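Local coordinates for putative protein-disulfide isomerase (Pseudomonas syringae pv. tomato, PDB 3GN3) that is of unproven function but probably catalyses thiol-disulfide exchange or isomerisation, with a thioredoxin-like fold of the DsbA type carrying an added set of helices, at residues 31-36 with 85-90; 72-77 with 81-86; 91-96 with 120-125. All blocks are in the same frame, centred on the assembly; numbering follows the deposited sequence.

Interaction 1 (31-36 with 85-90)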
ATOM      1  N   LYS A  31      18.784 -10.098  14.779  1.00 35.10           N
ATOM      2  CA  LYS A  31      18.789  -9.360  16.029  1.00 35.62           C
ATOM      3  C   LYS A  31      17.372  -9.300  16.651  1.00 35.65           C
ATOM      4  O   LYS A  31      17.183  -9.665  17.818  1.00 35.80           O
ATOM      5  CB  LYS A  31      19.366  -7.977  15.766  1.00 35.95           C
ATOM      6  CG  LYS A  31      19.845  -7.224  16.967  1.00 38.97           C
ATOM      7  CD  LYS A  31      21.135  -6.490  16.578  1.00 45.41           C
ATOM      8  CE  LYS A  31      21.228  -5.102  17.191  1.00 49.31           C
ATOM      9  NZ  LYS A  31      20.312  -4.133  16.463  1.00 52.96           N
ATOM     10  N   ALA A  32      16.370  -8.876  15.880  1.00 35.45           N
ATOM     11  CA  ALA A  32      14.995  -8.838  16.402  1.00 35.24           C
ATOM     12  C   ALA A  32      14.467 -10.244  16.705  1.00 35.26           C
ATOM     13  O   ALA A  32      13.726 -10.448  17.681  1.00 35.14           O
ATOM     14  CB  ALA A  32      14.051  -8.092  15.436  1.00 34.80           C
ATOM     15  N   PHE A  33      14.862 -11.210  15.876  1.00 35.16           N
ATOM     16  CA  PHE A  33      14.391 -12.581  16.024  1.00 35.84           C
ATOM     17  C   PHE A  33      14.788 -13.142  17.393  1.00 36.08           C
ATOM     18  O   PHE A  33      13.946 -13.637  18.143  1.00 35.72           O
ATOM     19  CB  PHE A  33      14.939 -13.466  14.892  1.00 35.90           C
ATOM     20  CG  PHE A  33      14.660 -14.929  15.080  1.00 35.42           C
ATOM     21  CD1 PHE A  33      13.374 -15.430  14.914  1.00 34.65           C
ATOM     22  CD2 PHE A  33      15.687 -15.801  15.454  1.00 35.68           C
ATOM     23  CE1 PHE A  33      13.111 -16.787  15.089  1.00 35.50           C
ATOM     24  CE2 PHE A  33      15.437 -17.173  15.629  1.00 36.13           C
ATOM     25  CZ  PHE A  33      14.149 -17.667  15.450  1.00 35.23           C
ATOM     26  N   PHE A  34      16.077 -13.045  17.702  1.00 36.59           N
ATOM     27  CA  PHE A  34      16.593 -13.430  19.011  1.00 37.56           C
ATOM     28  C   PHE A  34      16.058 -12.624  20.218  1.00 38.16           C
ATOM     29  O   PHE A  34      16.443 -12.905  21.345  1.00 39.27           O
ATOM     30  CB  PHE A  34      18.130 -13.455  19.011  1.00 37.28           C
ATOM     31  CG  PHE A  34      18.721 -14.623  18.253  1.00 37.40           C
ATOM     32  CD1 PHE A  34      18.388 -15.943  18.593  1.00 38.52           C
ATOM     33  CD2 PHE A  34      19.619 -14.414  17.214  1.00 36.61           C
ATOM     34  CE1 PHE A  34      18.931 -17.036  17.890  1.00 37.96           C
ATOM     35  CE2 PHE A  34      20.169 -15.502  16.508  1.00 37.40           C
ATOM     36  CZ  PHE A  34      19.821 -16.814  16.855  1.00 37.00           C
ATOM     37  N   LYS A  35      15.159 -11.662  20.004  1.00 38.06           N
ATOM     38  CA  LYS A  35      14.552 -10.941  21.121  1.00 37.35           C
ATOM     39  C   LYS A  35      13.099 -11.335  21.334  1.00 37.91           C
ATOM     40  O   LYS A  35      12.458 -10.877  22.288  1.00 38.64           O
ATOM     41  CB  LYS A  35      14.653  -9.427  20.922  1.00 37.19           C
ATOM     42  CG  LYS A  35      16.068  -8.859  21.055  1.00 36.09           C
ATOM     43  CD  LYS A  35      16.041  -7.327  21.154  1.00 35.31           C
ATOM     44  CE  LYS A  35      17.401  -6.748  20.837  1.00 35.77           C
ATOM     45  NZ  LYS A  35      17.380  -5.265  20.758  1.00 34.79           N
ATOM     46  N   LEU A  36      12.559 -12.189  20.472  1.00 37.89           N
ATOM     47  CA  LEU A  36      11.136 -12.488  20.565  1.00 38.37           C
ATOM     48  C   LEU A  36      10.763 -13.346  21.779  1.00 38.95           C
ATOM     49  O   LEU A  36       9.657 -13.212  22.315  1.00 38.09           O
ATOM     50  CB  LEU A  36      10.586 -13.053  19.251  1.00 37.99           C
ATOM     51  CG  LEU A  36      10.642 -12.106  18.040  1.00 38.92           C
ATOM     52  CD1 LEU A  36      10.308 -12.877  16.762  1.00 39.08           C
ATOM     53  CD2 LEU A  36       9.730 -10.870  18.203  1.00 37.11           C
ATOM     54  N   ALA A  85      13.041 -23.725  14.753  1.00 35.48           N
ATOM     55  CA  ALA A  85      14.331 -24.411  14.648  1.00 34.64           C
ATOM     56  C   ALA A  85      15.094 -24.018  13.368  1.00 34.60           C
ATOM     57  O   ALA A  85      16.291 -23.655  13.428  1.00 34.84           O
ATOM     58  CB  ALA A  85      14.137 -25.909  14.728  1.00 34.04           C
ATOM     59  N   VAL A  86      14.406 -24.056  12.218  1.00 33.86           N
ATOM     60  CA  VAL A  86      15.031 -23.660  10.937  1.00 33.26           C
ATOM     61  C   VAL A  86      15.477 -22.187  10.923  1.00 32.45           C
ATOM     62  O   VAL A  86      16.616 -21.892  10.509  1.00 32.40           O
ATOM     63  CB  VAL A  86      14.157 -23.997   9.667  1.00 33.58           C
ATOM     64  CG1 VAL A  86      14.765 -23.340   8.401  1.00 32.50           C
ATOM     65  CG2 VAL A  86      14.013 -25.521   9.481  1.00 32.75           C
ATOM     66  N   MET A  87      14.599 -21.279  11.373  1.00 31.68           N
ATOM     67  CA  MET A  87      14.965 -19.837  11.495  1.00 31.34           C
ATOM     68  C   MET A  87      16.188 -19.658  12.406  1.00 31.63           C
ATOM     69  O   MET A  87      17.133 -18.959  12.041  1.00 31.41           O
ATOM     70  CB  MET A  87      13.791 -18.959  11.952  1.00 30.65           C
ATOM     71  CG  MET A  87      12.679 -18.852  10.912  1.00 28.68           C
ATOM     72  SD  MET A  87      11.518 -17.527  11.231  1.00 23.45           S
ATOM     73  CE  MET A  87      10.126 -18.356  11.851  1.00 25.99           C
ATOM     74  N   THR A  88      16.187 -20.345  13.555  1.00 31.76           N
ATOM     75  CA  THR A  88      17.323 -20.312  14.481  1.00 31.88           C
ATOM     76  C   THR A  88      18.615 -20.803  13.833  1.00 32.70           C
ATOM     77  O   THR A  88      19.670 -20.187  14.005  1.00 33.26           O
ATOM     78  CB  THR A  88      17.066 -21.145  15.760  1.00 31.94           C
ATOM     79  OG1 THR A  88      15.841 -20.723  16.380  1.00 31.07           O
ATOM     80  CG2 THR A  88      18.247 -21.012  16.739  1.00 29.61           C
ATOM     81  N   ALA A  89      18.542 -21.911  13.090  1.00 33.17           N
ATOM     82  CA  ALA A  89      19.749 -22.446  12.440  1.00 33.55           C
ATOM     83  C   ALA A  89      20.305 -21.472  11.394  1.00 33.90           C
ATOM     84  O   ALA A  89      21.533 -21.264  11.313  1.00 34.45           O
ATOM     85  CB  ALA A  89      19.485 -23.828  11.841  1.00 33.35           C
ATOM     86  N   VAL A  90      19.407 -20.862  10.613  1.00 33.92           N
ATOM     87  CA  VAL A  90      19.817 -19.856   9.616  1.00 33.90           C
ATOM     88  C   VAL A  90      20.383 -18.619  10.328  1.00 34.14           C
ATOM     89  O   VAL A  90      21.500 -18.174  10.039  1.00 33.54           O
ATOM     90  CB  VAL A  90      18.653 -19.491   8.628  1.00 33.77           C
ATOM     91  CG1 VAL A  90      19.032 -18.318   7.735  1.00 32.79           C
ATOM     92  CG2 VAL A  90      18.277 -20.698   7.773  1.00 33.22           C
TER
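Phe33, at the end of helix 27-33, points at helix 79-92, where Met87 and Thr88 receive it; Phe34 is directed past that helix and brings only the end of its ring up to Thr88. The Phe33 ring is the main probe. Its CG stands anti to the backbone N (chi1 172°), which sends the ring across to the second helix with CZ in the lead. CZ lies 3.7 Å from Met87 CB, an approach that is oblique to the ring. On the Thr88 side the geometry is cleaner: OG1 sits in the ring plane at the edge, 3.6 Å from Phe33 CZ, and the two side chains meet at about a right angle. That hydroxyl is hydrogen-bonded to the backbone oxygen of Lys84, one turn earlier, so its place at the ring edge is set by its own helix.

Met87 also brings its sulfur to the ring. SD is 5.1 Å from the centroid of Phe33 and 46° off the ring normal, a Met-aromatic contact with the sulfur neither above the face nor at the edge. Phe34 takes the other course at chi1, with CG anti to the carbonyl carbon (-73°), and one face of its ring is covered by its neighbour, Phe33 CD2 lying over the centre. The far edge of Phe34 then reaches Thr88, CE1 being 4.2 Å from CG2, the methyl near the plane of the ring.

The contact joins the first helix of the thioredoxin-like part to the inserted helices of a DsbA-type fold, and Met87 continues it inward onto Ile52 and Leu54. No hydrogen bond passes between the two segments. Ring edges, a methyl, a methylene, a polarisable sulfur and a hydroxyl oxygen imply mainly dispersion and shape, perhaps with a small electrostatic share between that oxygen and the ring C-H edge.

Interaction 2 (72-77 with 81-86); sequences AAATLE and ESAKAV
Ala73 packs against Ser82, Ala83 and Val86 where helices 63-73 and 79-92 form a helical hairpin, two successive helices of the inserted domain expected in a DsbA-type fold joined by a short connection. The backbones come close, the CA atoms of Ala73 and Ala83 being only 4.7 Å apart, an approach suited to alanine.

One group of contacts is apolar. Ala73 CB meets Val86 CG2 at 3.7 Å, the valine branch that lies beside its own backbone N, while the methyls of Ala74 and Ala83 touch side by side, CB to CB at 4.1 Å. Leu76 CD1 makes a looser contact with Ser82 CB, at 4.4 Å.

A second group pairs methyl or methylene with backbone. Ala73 CB rests 3.5 Å from Ala83 N, beside Ser82 O, and Ser82 CB lies 3.6 Å from Ala73 O. Ile70 adds to the seam from the first helix, and Leu127 covers both Ala73 and Val86.

No hydrogen bond passes between the two segments. Where segment 72-77 leaves its helix, a type I turn spans Ala73 to Leu76, and Ala72 O accepts twice from Thr75: from N at 3.0 Å and, in its carbonyl plane on a lone pair, from OG1 at 2.5 Å.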
ATOM      1  N   ALA A  72       8.264 -25.121   4.854  1.00 34.77           N
ATOM      2  CA  ALA A  72       8.317 -26.587   4.789  1.00 35.30           C
ATOM      3  C   ALA A  72       8.380 -27.193   6.192  1.00 35.45           C
ATOM      4  O   ALA A  72       7.639 -28.126   6.489  1.00 36.22           O
ATOM      5  CB  ALA A  72       9.506 -27.074   3.929  1.00 34.44           C
ATOM      6  N   ALA A  73       9.260 -26.660   7.042  1.00 35.57           N
ATOM      7  CA  ALA A  73       9.366 -27.086   8.447  1.00 35.66           C
ATOM      8  C   ALA A  73       8.035 -26.969   9.185  1.00 35.86           C
ATOM      9  O   ALA A  73       7.692 -27.831   9.977  1.00 36.10           O
ATOM     10  CB  ALA A  73      10.446 -26.306   9.169  1.00 34.72           C
ATOM     11  N   ALA A  74       7.277 -25.915   8.909  1.00 36.23           N
ATOM     12  CA  ALA A  74       6.006 -25.713   9.586  1.00 36.80           C
ATOM     13  C   ALA A  74       5.006 -26.801   9.273  1.00 37.67           C
ATOM     14  O   ALA A  74       3.959 -26.833   9.909  1.00 38.23           O
ATOM     15  CB  ALA A  74       5.413 -24.352   9.261  1.00 35.90           C
ATOM     16  N   THR A  75       5.304 -27.657   8.285  1.00 38.49           N
ATOM     17  CA  THR A  75       4.391 -28.755   7.885  1.00 39.57           C
ATOM     18  C   THR A  75       4.726 -30.087   8.552  1.00 40.18           C
ATOM     19  O   THR A  75       3.871 -30.957   8.601  1.00 41.02           O
ATOM     20  CB  THR A  75       4.282 -28.993   6.332  1.00 39.70           C
ATOM     21  OG1 THR A  75       5.555 -29.419   5.803  1.00 40.41           O
ATOM     22  CG2 THR A  75       3.770 -27.745   5.588  1.00 38.62           C
ATOM     23  N   LEU A  76       5.964 -30.246   9.030  1.00 40.46           N
ATOM     24  CA  LEU A  76       6.371 -31.361   9.890  1.00 40.67           C
ATOM     25  C   LEU A  76       5.532 -31.465  11.181  1.00 41.52           C
ATOM     26  O   LEU A  76       4.750 -30.556  11.500  1.00 41.86           O
ATOM     27  CB  LEU A  76       7.833 -31.184  10.266  1.00 40.18           C
ATOM     28  CG  LEU A  76       8.807 -30.996   9.109  1.00 39.83           C
ATOM     29  CD1 LEU A  76      10.260 -30.890   9.602  1.00 37.54           C
ATOM     30  CD2 LEU A  76       8.656 -32.129   8.090  1.00 38.23           C
ATOM     31  N   GLU A  77       5.700 -32.561  11.931  1.00 42.14           N
ATOM     32  CA  GLU A  77       4.933 -32.757  13.193  1.00 42.40           C
ATOM     33  C   GLU A  77       5.142 -31.631  14.238  1.00 42.30           C
ATOM     34  O   GLU A  77       4.199 -31.238  14.920  1.00 42.33           O
ATOM     35  CB  GLU A  77       5.209 -34.134  13.826  1.00 42.11           C
ATOM     36  N   GLU A  81       7.410 -24.873  15.906  1.00 39.15           N
ATOM     37  CA  GLU A  81       8.652 -25.107  16.639  1.00 39.73           C
ATOM     38  C   GLU A  81       9.773 -25.565  15.715  1.00 39.63           C
ATOM     39  O   GLU A  81      10.934 -25.193  15.916  1.00 39.83           O
ATOM     40  CB  GLU A  81       8.451 -26.093  17.786  1.00 39.58           C
ATOM     41  CG  GLU A  81       7.410 -25.651  18.808  1.00 42.36           C
ATOM     42  CD  GLU A  81       7.628 -24.224  19.354  1.00 46.76           C
ATOM     43  OE1 GLU A  81       8.796 -23.760  19.453  1.00 49.76           O
ATOM     44  OE2 GLU A  81       6.622 -23.562  19.699  1.00 48.86           O
ATOM     45  N   SER A  82       9.412 -26.354  14.694  1.00 39.60           N
ATOM     46  CA  SER A  82      10.361 -26.822  13.668  1.00 39.08           C
ATOM     47  C   SER A  82      10.733 -25.702  12.710  1.00 38.15           C
ATOM     48  O   SER A  82      11.898 -25.570  12.341  1.00 37.47           O
ATOM     49  CB  SER A  82       9.793 -28.013  12.892  1.00 39.16           C
ATOM     50  OG  SER A  82       9.522 -29.080  13.778  1.00 40.56           O
ATOM     51  N   ALA A  83       9.743 -24.895  12.325  1.00 37.85           N
ATOM     52  CA  ALA A  83      10.012 -23.665  11.576  1.00 37.94           C
ATOM     53  C   ALA A  83      10.951 -22.756  12.387  1.00 37.92           C
ATOM     54  O   ALA A  83      11.935 -22.219  11.847  1.00 37.68           O
ATOM     55  CB  ALA A  83       8.717 -22.950  11.229  1.00 37.90           C
ATOM     56  N   LYS A  84      10.667 -22.621  13.686  1.00 37.55           N
ATOM     57  CA  LYS A  84      11.514 -21.823  14.562  1.00 37.83           C
ATOM     58  C   LYS A  84      12.938 -22.403  14.628  1.00 36.88           C
ATOM     59  O   LYS A  84      13.925 -21.661  14.524  1.00 37.04           O
ATOM     60  CB  LYS A  84      10.874 -21.688  15.940  1.00 38.62           C
ATOM     61  CG  LYS A  84      11.631 -20.776  16.886  1.00 41.69           C
ATOM     62  CD  LYS A  84      11.275 -21.097  18.347  1.00 46.95           C
ATOM     63  CE  LYS A  84      12.230 -20.385  19.324  1.00 49.10           C
ATOM     64  NZ  LYS A  84      12.294 -21.123  20.615  1.00 51.07           N
ATOM     65  N   ALA A  85      13.041 -23.725  14.753  1.00 35.48           N
ATOM     66  CA  ALA A  85      14.331 -24.411  14.648  1.00 34.64           C
ATOM     67  C   ALA A  85      15.094 -24.018  13.368  1.00 34.60           C
ATOM     68  O   ALA A  85      16.291 -23.655  13.428  1.00 34.84           O
ATOM     69  CB  ALA A  85      14.137 -25.909  14.728  1.00 34.04           C
ATOM     70  N   VAL A  86      14.406 -24.056  12.218  1.00 33.86           N
ATOM     71  CA  VAL A  86      15.031 -23.660  10.937  1.00 33.26           C
ATOM     72  C   VAL A  86      15.477 -22.187  10.923  1.00 32.45           C
ATOM     73  O   VAL A  86      16.616 -21.892  10.509  1.00 32.40           O
ATOM     74  CB  VAL A  86      14.157 -23.997   9.667  1.00 33.58           C
ATOM     75  CG1 VAL A  86      14.765 -23.340   8.401  1.00 32.50           C
ATOM     76  CG2 VAL A  86      14.013 -25.521   9.481  1.00 32.75           C
TER

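Interaction 3 (91-96 with 120-125); sequences ASHREE and ERYSGL
Similar first torsions, -59° in His93 and -75° in Tyr122, set CG of each residue anti to its carbonyl carbon and bring the two rings into a face-to-face stack. The stack joins the C-terminal ends of helices 79-92 and 112-123, both in the helical insertion of a DsbA-like fold. The ring planes differ by 3° and the centroids are 3.7 Å apart, so the overlap is nearly complete: Tyr122 CZ lies above the imidazole and His93 CE1 above the phenol. The imidazole is fixed in rotation by a hydrogen bond between ND1 and the backbone oxygen of Ala89, which places its face against the tyrosine.

Glu96 extends beyond CG to the rim of the same phenol. Its carboxylate stands steeply, nearly perpendicular, to the ring, yet OE1 lies in the ring plane at the edge and accepts the hydrogen bond of Tyr122 OH; the modelled separation is very short and its exact value doubtful. The phenol is thus held both over a face and at its hydroxyl, by residues three apart on the turn that leaves helix 79-92. Phe97 also touches Tyr122, and Arg118 hydrogen-bonds to the main-chain oxygen of Glu96. Within the stack, His93 CG lies 3.6 Å from Tyr122 CE2.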
ATOM      1  N   ALA A  91      19.618 -18.103  11.289  1.00 34.79           N
ATOM      2  CA  ALA A  91      20.029 -16.947  12.095  1.00 35.52           C
ATOM      3  C   ALA A  91      21.427 -17.097  12.718  1.00 36.29           C
ATOM      4  O   ALA A  91      22.260 -16.197  12.573  1.00 36.38           O
ATOM      5  CB  ALA A  91      18.987 -16.650  13.153  1.00 35.05           C
ATOM      6  N   SER A  92      21.686 -18.233  13.377  1.00 37.04           N
ATOM      7  CA  SER A  92      23.000 -18.529  13.986  1.00 38.22           C
ATOM      8  C   SER A  92      24.157 -18.586  13.010  1.00 38.79           C
ATOM      9  O   SER A  92      25.283 -18.277  13.373  1.00 38.75           O
ATOM     10  CB  SER A  92      22.965 -19.862  14.700  1.00 38.30           C
ATOM     11  OG  SER A  92      21.908 -19.888  15.624  1.00 40.75           O
ATOM     12  N   HIS A  93      23.886 -19.025  11.787  1.00 39.84           N
ATOM     13  CA  HIS A  93      24.911 -19.102  10.748  1.00 40.69           C
ATOM     14  C   HIS A  93      24.531 -18.182   9.581  1.00 41.20           C
ATOM     15  O   HIS A  93      24.652 -18.560   8.413  1.00 41.54           O
ATOM     16  CB  HIS A  93      25.042 -20.545  10.260  1.00 40.68           C
ATOM     17  CG  HIS A  93      25.404 -21.520  11.337  1.00 42.05           C
ATOM     18  ND1 HIS A  93      24.455 -22.181  12.091  1.00 41.71           N
ATOM     19  CD2 HIS A  93      26.611 -21.951  11.781  1.00 41.15           C
ATOM     20  CE1 HIS A  93      25.065 -22.986  12.944  1.00 41.72           C
ATOM     21  NE2 HIS A  93      26.371 -22.867  12.774  1.00 42.13           N
ATOM     22  N   ARG A  94      24.065 -16.978   9.913  1.00 41.70           N
ATOM     23  CA  ARG A  94      23.493 -16.062   8.939  1.00 42.47           C
ATOM     24  C   ARG A  94      24.412 -15.861   7.749  1.00 43.42           C
ATOM     25  O   ARG A  94      24.023 -16.050   6.582  1.00 43.26           O
ATOM     26  CB  ARG A  94      23.169 -14.720   9.590  1.00 41.96           C
ATOM     27  CG  ARG A  94      22.240 -13.888   8.755  1.00 41.50           C
ATOM     28  CD  ARG A  94      22.326 -12.431   9.100  1.00 40.59           C
ATOM     29  NE  ARG A  94      23.678 -11.924   8.908  1.00 41.52           N
ATOM     30  CZ  ARG A  94      24.202 -11.586   7.735  1.00 40.45           C
ATOM     31  NH1 ARG A  94      23.496 -11.696   6.625  1.00 41.03           N
ATOM     32  NH2 ARG A  94      25.441 -11.150   7.677  1.00 40.07           N
ATOM     33  N   GLU A  95      25.649 -15.514   8.053  1.00 44.35           N
ATOM     34  CA  GLU A  95      26.595 -15.205   7.026  1.00 45.93           C
ATOM     35  C   GLU A  95      26.729 -16.323   5.994  1.00 46.23           C
ATOM     36  O   GLU A  95      26.905 -16.055   4.814  1.00 46.93           O
ATOM     37  CB  GLU A  95      27.916 -14.910   7.665  1.00 46.38           C
ATOM     38  CG  GLU A  95      28.809 -14.140   6.772  1.00 51.18           C
ATOM     39  CD  GLU A  95      29.910 -13.482   7.553  1.00 57.97           C
ATOM     40  OE1 GLU A  95      29.890 -12.229   7.615  1.00 60.73           O
ATOM     41  OE2 GLU A  95      30.766 -14.214   8.124  1.00 60.14           O
ATOM     42  N   GLU A  96      26.630 -17.574   6.436  1.00 46.50           N
ATOM     43  CA  GLU A  96      26.786 -18.725   5.547  1.00 46.41           C
ATOM     44  C   GLU A  96      25.617 -18.921   4.593  1.00 45.81           C
ATOM     45  O   GLU A  96      25.681 -19.756   3.699  1.00 45.65           O
ATOM     46  CB  GLU A  96      26.916 -20.000   6.360  1.00 46.64           C
ATOM     47  CG  GLU A  96      28.244 -20.217   7.048  1.00 48.63           C
ATOM     48  CD  GLU A  96      28.101 -21.285   8.127  1.00 51.48           C
ATOM     49  OE1 GLU A  96      27.763 -22.445   7.776  1.00 50.23           O
ATOM     50  OE2 GLU A  96      28.288 -20.944   9.324  1.00 54.03           O
ATOM     51  N   GLU A 120      19.334 -28.514   6.957  1.00 45.67           N
ATOM     52  CA  GLU A 120      19.068 -29.815   7.565  1.00 46.08           C
ATOM     53  C   GLU A 120      20.111 -30.174   8.617  1.00 46.30           C
ATOM     54  O   GLU A 120      19.745 -30.520   9.741  1.00 46.21           O
ATOM     55  CB  GLU A 120      18.968 -30.898   6.503  1.00 45.99           C
ATOM     56  CG  GLU A 120      17.613 -30.934   5.826  1.00 45.69           C
ATOM     57  CD  GLU A 120      17.601 -31.852   4.640  1.00 44.68           C
ATOM     58  OE1 GLU A 120      16.498 -32.319   4.265  1.00 44.58           O
ATOM     59  OE2 GLU A 120      18.702 -32.101   4.097  1.00 42.95           O
ATOM     60  N   ARG A 121      21.389 -30.046   8.259  1.00 46.51           N
ATOM     61  CA  ARG A 121      22.506 -30.260   9.183  1.00 47.68           C
ATOM     62  C   ARG A 121      22.309 -29.505  10.492  1.00 47.57           C
ATOM     63  O   ARG A 121      22.217 -30.104  11.580  1.00 48.48           O
ATOM     64  CB  ARG A 121      23.801 -29.740   8.568  1.00 48.06           C
ATOM     65  CG  ARG A 121      24.917 -30.730   8.549  1.00 51.16           C
ATOM     66  CD  ARG A 121      25.063 -31.256   7.139  1.00 56.47           C
ATOM     67  NE  ARG A 121      25.636 -30.214   6.280  1.00 62.05           N
ATOM     68  CZ  ARG A 121      25.683 -30.249   4.950  1.00 63.50           C
ATOM     69  NH1 ARG A 121      25.181 -31.285   4.279  1.00 65.05           N
ATOM     70  NH2 ARG A 121      26.235 -29.237   4.294  1.00 64.19           N
ATOM     71  N   TYR A 122      22.212 -28.181  10.348  1.00 46.75           N
ATOM     72  CA  TYR A 122      22.214 -27.227  11.436  1.00 45.09           C
ATOM     73  C   TYR A 122      20.970 -27.269  12.300  1.00 44.87           C
ATOM     74  O   TYR A 122      21.037 -26.986  13.498  1.00 44.93           O
ATOM     75  CB  TYR A 122      22.360 -25.836  10.853  1.00 45.05           C
ATOM     76  CG  TYR A 122      23.741 -25.491  10.361  1.00 43.79           C
ATOM     77  CD1 TYR A 122      24.875 -26.106  10.896  1.00 42.05           C
ATOM     78  CD2 TYR A 122      23.918 -24.509   9.388  1.00 42.43           C
ATOM     79  CE1 TYR A 122      26.129 -25.754  10.474  1.00 40.90           C
ATOM     80  CE2 TYR A 122      25.167 -24.154   8.958  1.00 41.13           C
ATOM     81  CZ  TYR A 122      26.262 -24.781   9.504  1.00 41.29           C
ATOM     82  OH  TYR A 122      27.499 -24.438   9.056  1.00 43.60           O
ATOM     83  N   SER A 123      19.828 -27.592  11.703  1.00 44.32           N
ATOM     84  CA  SER A 123      18.595 -27.686  12.475  1.00 43.73           C
ATOM     85  C   SER A 123      18.339 -29.118  12.946  1.00 43.76           C
ATOM     86  O   SER A 123      17.478 -29.343  13.802  1.00 43.51           O
ATOM     87  CB  SER A 123      17.393 -27.175  11.659  1.00 43.62           C
ATOM     88  OG  SER A 123      17.010 -28.097  10.650  1.00 42.46           O
ATOM     89  N   GLY A 124      19.058 -30.080  12.362  1.00 43.64           N
ATOM     90  CA  GLY A 124      18.756 -31.499  12.556  1.00 43.92           C
ATOM     91  C   GLY A 124      17.347 -31.910  12.136  1.00 44.32           C
ATOM     92  O   GLY A 124      16.745 -32.807  12.739  1.00 43.97           O
ATOM     93  N   LEU A 125      16.807 -31.258  11.109  1.00 44.83           N
ATOM     94  CA  LEU A 125      15.492 -31.651  10.576  1.00 45.17           C
ATOM     95  C   LEU A 125      15.615 -32.134   9.132  1.00 45.20           C
ATOM     96  O   LEU A 125      16.506 -31.702   8.393  1.00 45.27           O
ATOM     97  CB  LEU A 125      14.498 -30.496  10.638  1.00 45.29           C
ATOM     98  CG  LEU A 125      13.892 -30.052  11.959  1.00 45.92           C
ATOM     99  CD1 LEU A 125      13.198 -28.690  11.777  1.00 46.59           C
ATOM    100  CD2 LEU A 125      12.920 -31.081  12.491  1.00 44.31           C
TER

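Overall arrangement
From the N terminus, the chain leaves helix 27-33 and passes through helix 36-43, strand 48-54 and helix 63-73 before helix 79-92 comes back against the end of helix 27-33, so interaction 1 closes a long loop. Interaction 2 is nested inside it, closing the short connection between helices 63-73 and 79-92 and ending on the same stretch, with Ala85 and Val86 in common. Interaction 3 follows in series, closing the loop from the end of helix 79-92 to helix 112-123. No loops cross. All three use helix 79-92, which ties the thioredoxin-like part to the inserted helices. Neighbouring contacts also meet: Ala89 packs on Tyr122, Phe34 on Ala91, and Leu125 on Leu76 and Val86.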